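PDB 4DKW: terminase, large subunit from Enterobacteria phage P22, which powers ATP-driven translocation of viral DNA into empty capsids and, through its C-terminal nuclease domain, cuts the genome to start and end packaging. Local coordinates for residues A[170-173]-A[174-178]. Residues are numbered along the deposited sequence; the frame is centred on the assembly and turned at random.
Sequences DDVL and DATRY. With MG (magnesium ion), chain E.
Asp-174 folds its side chain back over the first turn of helix 171-181, against the carbonyl of Asp-170. Its CB lies 3.3 Å from Asp-170 O; CG, anti to its own carbonyl carbon (chi1 -75°), comes nearer still, to 3.0 Å. Both carboxylate oxygens sit equally close to Asp-170 O, at 3.3 Å, acceptors facing an acceptor with no hydrogen bond between them, but their other partners differ. OD1 forms a salt bridge with Arg-177, whose NH2 stands 3.0 Å away; the oxygen lies at the edge of the guanidinium, in its plane, while NH2 approaches from above the carboxylate plane. A bend at chi3 of the arginine turns the guanidinium back to this position. OD2 takes a 2.6 Å hydrogen bond from a water that also donates, at longer range, to Asp-170 OD2. The two carboxylates are turned 49° apart, their OD2 atoms 3.9 Å from each other, and the shared water and Arg-177 probably ease the repulsion.

Along the main chain the helical bonds run regularly, Asp-174 N binding Asp-170 O and Ala-175 N binding Asp-171 O. Val-172 O is gripped twice, by Thr-176 N and, 2.7 Å away on the opposite face of the carbonyl plane, by Thr-176 OG1. At the start of the helix Glu-153 accepts from the amides of Val-172 and Leu-173. The CG of Asp-171 lies beside its backbone N (chi1 -45°), and OD1 binds a magnesium ion 2.3 Å away, which Asp-33 and two waters also bind. The carboxylate leaving the first turn of a helix to join one from a central strand is characteristic of RNase H-like nuclease active sites.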
# COMPACT_ATOMS: atom_id res chain seq x y z
N ASP A 170 2.49 -1.79 10.64
CA ASP A 170 2.02 -0.80 9.68
C ASP A 170 2.59 -0.98 8.28
O ASP A 170 2.65 -0.04 7.50
CB ASP A 170 2.31 0.61 10.19
CG ASP A 170 3.78 0.89 10.38
OD1 ASP A 170 4.58 -0.05 10.25
OD2 ASP A 170 4.14 2.05 10.68
N ASP A 171 3.00 -2.21 7.96
CA ASP A 171 3.58 -2.52 6.66
C ASP A 171 2.56 -2.48 5.50
O ASP A 171 2.84 -1.87 4.47
CB ASP A 171 4.27 -3.88 6.73
CG ASP A 171 5.12 -4.02 7.98
OD1 ASP A 171 6.18 -3.33 8.08
OD2 ASP A 171 4.71 -4.79 8.88
N VAL A 172 1.42 -3.14 5.67
CA VAL A 172 0.30 -3.05 4.72
C VAL A 172 -0.23 -1.60 4.62
O VAL A 172 -0.53 -1.12 3.53
CB VAL A 172 -0.84 -4.03 5.07
CG1 VAL A 172 -2.08 -3.80 4.17
CG2 VAL A 172 -0.35 -5.47 4.95
N LEU A 173 -0.31 -0.92 5.76
CA LEU A 173 -0.76 0.47 5.80
C LEU A 173 0.19 1.37 5.01
O LEU A 173 -0.24 2.18 4.18
CB LEU A 173 -0.91 0.96 7.24
CG LEU A 173 -2.04 0.29 8.05
CD1 LEU A 173 -1.99 0.70 9.51
CD2 LEU A 173 -3.41 0.62 7.45
N ASP A 174 1.48 1.21 5.25
CA ASP A 174 2.48 1.98 4.51
C ASP A 174 2.40 1.74 3.01
O ASP A 174 2.33 2.68 2.22
CB ASP A 174 3.89 1.64 5.00
CG ASP A 174 4.21 2.28 6.33
OD1 ASP A 174 3.43 3.14 6.80
OD2 ASP A 174 5.26 1.93 6.91
N ALA A 175 2.42 0.46 2.62
CA ALA A 175 2.27 0.08 1.22
C ALA A 175 1.01 0.68 0.59
O ALA A 175 1.08 1.25 -0.50
CB ALA A 175 2.25 -1.44 1.08
N THR A 176 -0.12 0.57 1.28
CA THR A 176 -1.36 1.14 0.78
C THR A 176 -1.21 2.63 0.54
O THR A 176 -1.62 3.15 -0.49
CB THR A 176 -2.53 0.89 1.74
OG1 THR A 176 -2.68 -0.52 1.95
CG2 THR A 176 -3.82 1.44 1.16
N ARG A 177 -0.59 3.30 1.50
CA ARG A 177 -0.37 4.73 1.42
C ARG A 177 0.55 5.07 0.22
O ARG A 177 0.29 6.04 -0.51
CB ARG A 177 0.22 5.22 2.74
CG ARG A 177 -0.07 6.66 3.08
CD ARG A 177 0.27 7.00 4.53
NE ARG A 177 1.40 6.22 5.04
CZ ARG A 177 2.67 6.43 4.72
NH1 ARG A 177 3.00 7.41 3.88
NH2 ARG A 177 3.62 5.65 5.24
N TYR A 178 1.58 4.26 -0.00
CA TYR A 178 2.48 4.47 -1.16
C TYR A 178 1.77 4.33 -2.51
O TYR A 178 2.03 5.10 -3.43
CB TYR A 178 3.68 3.51 -1.13
CG TYR A 178 4.51 3.63 0.12
CD1 TYR A 178 4.67 4.85 0.76
CD2 TYR A 178 5.13 2.51 0.67
CE1 TYR A 178 5.43 4.96 1.91
CE2 TYR A 178 5.89 2.61 1.82
CZ TYR A 178 6.04 3.83 2.43
OH TYR A 178 6.80 3.93 3.57
MG MG E . 7.66 -1.76 7.24
O HOH W 1 6.70 2.84 8.85
O HOH W 2 9.01 -0.68 6.25
O HOH W 3 8.43 -2.13 9.22